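Local coordinates for sister chromatid cohesion protein (Chaetomium thermophilum, PDB 5T8V) that probably helps load cohesin onto chromatin, this chain being the helical-repeat C-terminal part of the Scc2 loader, at residues I1294-V1305 against I1377-Y1388. Residues are numbered along the deposited sequence; the frame is centred on the assembly and turned at random.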
loop_
_atom_site.group_PDB
_atom_site.type_symbol
_atom_site.label_atom_id
_atom_site.label_comp_id
_atom_site.label_asym_id
_atom_site.label_seq_id
_atom_site.Cartn_x
_atom_site.Cartn_y
_atom_site.Cartn_z
ATOM N N ILE A 1294 5.201 18.372 -31.385
ATOM C CA ILE A 1294 3.808 18.806 -31.425
ATOM C C ILE A 1294 3.699 20.256 -31.875
ATOM O O ILE A 1294 2.720 20.636 -32.528
ATOM C CB ILE A 1294 3.136 18.590 -30.055
ATOM C CG1 ILE A 1294 1.694 19.104 -30.081
ATOM C CG2 ILE A 1294 3.921 19.281 -28.953
ATOM C CD1 ILE A 1294 0.889 18.735 -28.853
ATOM N N HIS A 1295 4.684 21.092 -31.538
ATOM C CA HIS A 1295 4.646 22.485 -31.975
ATOM C C HIS A 1295 4.786 22.582 -33.488
ATOM O O HIS A 1295 4.048 23.325 -34.144
ATOM C CB HIS A 1295 5.744 23.289 -31.278
ATOM C CG HIS A 1295 5.762 24.738 -31.658
ATOM N ND1 HIS A 1295 4.697 25.581 -31.423
ATOM C CD2 HIS A 1295 6.714 25.492 -32.257
ATOM C CE1 HIS A 1295 4.993 26.793 -31.860
ATOM N NE2 HIS A 1295 6.211 26.765 -32.371
ATOM N N SER A 1296 5.734 21.837 -34.062
ATOM C CA SER A 1296 5.861 21.800 -35.514
ATOM C C SER A 1296 4.644 21.149 -36.156
ATOM O O SER A 1296 4.278 21.497 -37.285
ATOM C CB SER A 1296 7.134 21.053 -35.910
ATOM O OG SER A 1296 8.280 21.675 -35.353
ATOM N N LEU A 1297 4.004 20.213 -35.452
ATOM C CA LEU A 1297 2.804 19.571 -35.975
ATOM C C LEU A 1297 1.660 20.570 -36.091
ATOM O O LEU A 1297 1.081 20.747 -37.167
ATOM C CB LEU A 1297 2.411 18.396 -35.076
ATOM C CG LEU A 1297 1.064 17.728 -35.369
ATOM C CD1 LEU A 1297 1.003 17.224 -36.802
ATOM C CD2 LEU A 1297 0.811 16.590 -34.390
ATOM N N VAL A 1298 1.320 21.240 -34.985
ATOM C CA VAL A 1298 0.253 22.233 -35.024
ATOM C C VAL A 1298 0.633 23.384 -35.942
ATOM O O VAL A 1298 -0.239 24.056 -36.505
ATOM C CB VAL A 1298 -0.082 22.731 -33.601
ATOM C CG1 VAL A 1298 -0.479 21.563 -32.706
ATOM C CG2 VAL A 1298 1.087 23.500 -33.003
ATOM N N ALA A 1299 1.934 23.637 -36.104
ATOM C CA ALA A 1299 2.373 24.632 -37.076
ATOM C C ALA A 1299 2.025 24.193 -38.492
ATOM O O ALA A 1299 1.560 25.000 -39.305
ATOM C CB ALA A 1299 3.877 24.871 -36.939
ATOM N N ALA A 1300 2.235 22.913 -38.801
ATOM C CA ALA A 1300 1.900 22.409 -40.128
ATOM C C ALA A 1300 0.392 22.373 -40.341
ATOM O O ALA A 1300 -0.088 22.612 -41.456
ATOM C CB ALA A 1300 2.501 21.018 -40.326
ATOM N N MET A 1301 -0.372 22.076 -39.287
ATOM C CA MET A 1301 -1.826 22.054 -39.411
ATOM C C MET A 1301 -2.379 23.458 -39.621
ATOM O O MET A 1301 -3.247 23.669 -40.477
ATOM C CB MET A 1301 -2.447 21.406 -38.173
ATOM C CG MET A 1301 -2.100 19.933 -38.008
ATOM S SD MET A 1301 -3.062 19.102 -36.724
ATOM C CE MET A 1301 -2.458 19.913 -35.250
ATOM N N GLU A 1302 -1.889 24.434 -38.853
ATOM C CA GLU A 1302 -2.286 25.820 -39.078
ATOM C C GLU A 1302 -1.882 26.286 -40.471
ATOM O O GLU A 1302 -2.639 26.999 -41.140
ATOM C CB GLU A 1302 -1.664 26.723 -38.011
ATOM C CG GLU A 1302 -2.176 26.473 -36.602
ATOM C CD GLU A 1302 -1.402 27.253 -35.556
ATOM O OE1 GLU A 1302 -0.459 27.981 -35.931
ATOM O OE2 GLU A 1302 -1.736 27.138 -34.358
ATOM N N ARG A 1303 -0.689 25.895 -40.924
ATOM C CA ARG A 1303 -0.233 26.288 -42.253
ATOM C C ARG A 1303 -1.151 25.727 -43.333
ATOM O O ARG A 1303 -1.586 26.450 -44.238
ATOM C CB ARG A 1303 1.211 25.822 -42.459
ATOM C CG ARG A 1303 1.847 26.290 -43.760
ATOM C CD ARG A 1303 3.368 26.161 -43.727
ATOM N NE ARG A 1303 3.809 24.805 -43.392
ATOM C CZ ARG A 1303 4.227 24.409 -42.192
ATOM N NH1 ARG A 1303 4.280 25.256 -41.171
ATOM N NH2 ARG A 1303 4.603 23.149 -42.010
ATOM N N LEU A 1304 -1.470 24.433 -43.246
ATOM C CA LEU A 1304 -2.363 23.818 -44.222
ATOM C C LEU A 1304 -3.738 24.475 -44.201
ATOM O O LEU A 1304 -4.260 24.888 -45.243
ATOM C CB LEU A 1304 -2.485 22.318 -43.945
ATOM C CG LEU A 1304 -3.624 21.586 -44.663
ATOM C CD1 LEU A 1304 -3.529 21.763 -46.174
ATOM C CD2 LEU A 1304 -3.621 20.111 -44.294
ATOM N N VAL A 1305 -4.345 24.571 -43.016
ATOM C CA VAL A 1305 -5.682 25.146 -42.905
ATOM C C VAL A 1305 -5.707 26.555 -43.482
ATOM O O VAL A 1305 -6.629 26.923 -44.220
ATOM C CB VAL A 1305 -6.147 25.118 -41.436
ATOM C CG1 VAL A 1305 -7.427 25.917 -41.247
ATOM C CG2 VAL A 1305 -6.352 23.680 -40.977
ATOM N N ILE A 1377 -9.517 19.248 -38.690
ATOM C CA ILE A 1377 -8.118 19.598 -38.452
ATOM C C ILE A 1377 -8.020 20.637 -37.346
ATOM O O ILE A 1377 -7.294 20.457 -36.361
ATOM C CB ILE A 1377 -7.458 20.104 -39.749
ATOM C CG1 ILE A 1377 -7.389 18.990 -40.794
ATOM C CG2 ILE A 1377 -6.049 20.630 -39.465
ATOM C CD1 ILE A 1377 -7.010 19.483 -42.178
ATOM N N TRP A 1378 -8.748 21.745 -37.494
ATOM C CA TRP A 1378 -8.673 22.811 -36.502
ATOM C C TRP A 1378 -9.198 22.354 -35.147
ATOM O O TRP A 1378 -8.694 22.797 -34.109
ATOM C CB TRP A 1378 -9.452 24.036 -36.979
ATOM C CG TRP A 1378 -9.280 25.213 -36.075
ATOM C CD1 TRP A 1378 -10.118 25.609 -35.075
ATOM C CD2 TRP A 1378 -8.190 26.142 -36.078
ATOM N NE1 TRP A 1378 -9.621 26.731 -34.458
ATOM C CE2 TRP A 1378 -8.438 27.078 -35.056
ATOM C CE3 TRP A 1378 -7.029 26.274 -36.849
ATOM C CZ2 TRP A 1378 -7.570 28.134 -34.784
ATOM C CZ3 TRP A 1378 -6.169 27.321 -36.577
ATOM C CH2 TRP A 1378 -6.443 28.238 -35.554
ATOM N N GLU A 1379 -10.209 21.484 -35.133
ATOM C CA GLU A 1379 -10.698 20.944 -33.868
ATOM C C GLU A 1379 -9.580 20.227 -33.123
ATOM O O GLU A 1379 -9.296 20.534 -31.957
ATOM C CB GLU A 1379 -11.875 20.000 -34.124
ATOM C CG GLU A 1379 -12.504 19.421 -32.862
ATOM C CD GLU A 1379 -13.128 20.484 -31.976
ATOM O OE1 GLU A 1379 -13.433 21.583 -32.489
ATOM O OE2 GLU A 1379 -13.314 20.222 -30.767
ATOM N N VAL A 1380 -8.924 19.272 -33.787
ATOM C CA VAL A 1380 -7.797 18.582 -33.163
ATOM C C VAL A 1380 -6.710 19.579 -32.784
ATOM O O VAL A 1380 -6.036 19.424 -31.759
ATOM C CB VAL A 1380 -7.256 17.485 -34.099
ATOM C CG1 VAL A 1380 -5.991 16.855 -33.519
ATOM C CG2 VAL A 1380 -8.317 16.420 -34.330
ATOM N N ARG A 1381 -6.520 20.614 -33.603
ATOM C CA ARG A 1381 -5.499 21.615 -33.321
ATOM C C ARG A 1381 -5.757 22.288 -31.980
ATOM O O ARG A 1381 -4.893 22.293 -31.096
ATOM C CB ARG A 1381 -5.456 22.645 -34.454
ATOM C CG ARG A 1381 -4.518 23.819 -34.213
ATOM C CD ARG A 1381 -5.257 25.023 -33.641
ATOM N NE ARG A 1381 -4.385 26.181 -33.478
ATOM C CZ ARG A 1381 -4.731 27.291 -32.833
ATOM N NH1 ARG A 1381 -5.934 27.398 -32.282
ATOM N NH2 ARG A 1381 -3.872 28.294 -32.732
ATOM N N THR A 1382 -6.949 22.861 -31.808
ATOM C CA THR A 1382 -7.295 23.474 -30.531
ATOM C C THR A 1382 -7.188 22.464 -29.397
ATOM O O THR A 1382 -6.687 22.786 -28.311
ATOM C CB THR A 1382 -8.706 24.060 -30.589
ATOM O OG1 THR A 1382 -9.652 23.013 -30.841
ATOM C CG2 THR A 1382 -8.811 25.112 -31.685
ATOM N N TYR A 1383 -7.648 21.232 -29.633
ATOM C CA TYR A 1383 -7.561 20.207 -28.599
ATOM C C TYR A 1383 -6.121 19.993 -28.151
ATOM O O TYR A 1383 -5.862 19.752 -26.968
ATOM C CB TYR A 1383 -8.161 18.896 -29.103
ATOM C CG TYR A 1383 -7.913 17.731 -28.172
ATOM C CD1 TYR A 1383 -8.608 17.613 -26.975
ATOM C CD2 TYR A 1383 -6.982 16.751 -28.488
ATOM C CE1 TYR A 1383 -8.383 16.550 -26.119
ATOM C CE2 TYR A 1383 -6.751 15.684 -27.640
ATOM C CZ TYR A 1383 -7.454 15.588 -26.457
ATOM O OH TYR A 1383 -7.226 14.528 -25.608
ATOM N N LEU A 1384 -5.168 20.070 -29.083
ATOM C CA LEU A 1384 -3.764 19.918 -28.717
ATOM C C LEU A 1384 -3.242 21.163 -28.011
ATOM O O LEU A 1384 -2.514 21.061 -27.016
ATOM C CB LEU A 1384 -2.922 19.621 -29.958
ATOM C CG LEU A 1384 -3.180 18.311 -30.708
ATOM C CD1 LEU A 1384 -2.164 18.144 -31.830
ATOM C CD2 LEU A 1384 -3.149 17.107 -29.777
ATOM N N ARG A 1385 -3.600 22.347 -28.511
ATOM C CA ARG A 1385 -3.137 23.585 -27.895
ATOM C C ARG A 1385 -3.565 23.664 -26.435
ATOM O O ARG A 1385 -2.799 24.126 -25.582
ATOM C CB ARG A 1385 -3.668 24.788 -28.676
ATOM C CG ARG A 1385 -3.250 24.814 -30.140
ATOM C CD ARG A 1385 -1.811 25.265 -30.316
ATOM N NE ARG A 1385 -1.675 26.717 -30.223
ATOM C CZ ARG A 1385 -0.546 27.380 -30.453
ATOM N NH1 ARG A 1385 -0.522 28.702 -30.347
ATOM N NH2 ARG A 1385 0.559 26.727 -30.791
ATOM N N ARG A 1386 -4.784 23.214 -26.127
ATOM C CA ARG A 1386 -5.240 23.221 -24.743
ATOM C C ARG A 1386 -4.766 21.990 -23.979
ATOM O O ARG A 1386 -4.613 22.049 -22.755
ATOM C CB ARG A 1386 -6.767 23.312 -24.689
ATOM C CG ARG A 1386 -7.327 23.352 -23.273
ATOM C CD ARG A 1386 -8.314 24.494 -23.077
ATOM N NE ARG A 1386 -8.645 24.689 -21.668
ATOM C CZ ARG A 1386 -9.426 25.660 -21.204
ATOM N NH1 ARG A 1386 -9.967 26.541 -22.035
ATOM N NH2 ARG A 1386 -9.665 25.753 -19.902
ATOM N N LEU A 1387 -4.523 20.879 -24.677
ATOM C CA LEU A 1387 -4.099 19.652 -24.011
ATOM C C LEU A 1387 -2.666 19.731 -23.502
ATOM O O LEU A 1387 -2.275 18.910 -22.665
ATOM C CB LEU A 1387 -4.244 18.462 -24.963
ATOM C CG LEU A 1387 -3.723 17.111 -24.464
ATOM C CD1 LEU A 1387 -4.445 16.690 -23.194
ATOM C CD2 LEU A 1387 -3.872 16.048 -25.536
ATOM N N TYR A 1388 -1.877 20.690 -23.984
ATOM C CA TYR A 1388 -0.492 20.830 -23.554
ATOM C C TYR A 1388 -0.227 22.238 -23.036
ATOM O O TYR A 1388 -0.269 22.476 -21.824
ATOM C CB TYR A 1388 0.459 20.489 -24.705
ATOM C CG TYR A 1388 0.487 19.016 -25.051
ATOM C CD1 TYR A 1388 -0.458 18.464 -25.907
ATOM C CD2 TYR A 1388 1.458 18.176 -24.521
ATOM C CE1 TYR A 1388 -0.435 17.117 -26.225
ATOM C CE2 TYR A 1388 1.488 16.830 -24.833
ATOM C CZ TYR A 1388 0.540 16.305 -25.686
ATOM O OH TYR A 1388 0.564 14.964 -26.000
#
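Leu1384 enters as a knob among Ile1294, Leu1297, Val1298 and Met1301, joining two roughly antiparallel helices near the C-terminal end of this HEAT-repeat protein. The axes approach to 10.0 Å at an angle of 148°. Leu1384 CD1 lies 3.9 Å from Met1301 CE, the two side chains meeting nearly at right angles; the Met1301 chain bends at chi3 (-67°), which brings its methyl CE against CA of Arg1381. At one end Ile1294 CD1 sits over a face of the Tyr1388 ring, and at the other Ile1377 CG2 packs against Val1305 CG2 and Met1301 CB.

Along the more open flank, Arg1381 grips Glu1302 side-on in a salt bridge, with Arg1381 NE at 3.0 Å and NH2 at 2.9 Å from the same oxygen, Glu1302 OE2. That oxygen lies in the guanidinium plane, yet the carboxylate is turned 53° from it. A glutamine here would probably weaken this grip and leave the charge of Arg1381 without its mate. Arg1385 adds a second, looser positive charge: Glu1302 OE2 stands 4.0 Å above the centre of the Arg1385 guanidinium, with no N-H directed at it.

Behind the apolar seam, Val1253 and Leu1283 of helices 1243-1254 and 1271-1284 back Leu1297 and Met1301. On the polar flank, Trp1378 CH2, over the centre of one face, and Arg1385 CG, toward the rim of the other, sandwich the Arg1381 guanidinium, which probably limits its rotation.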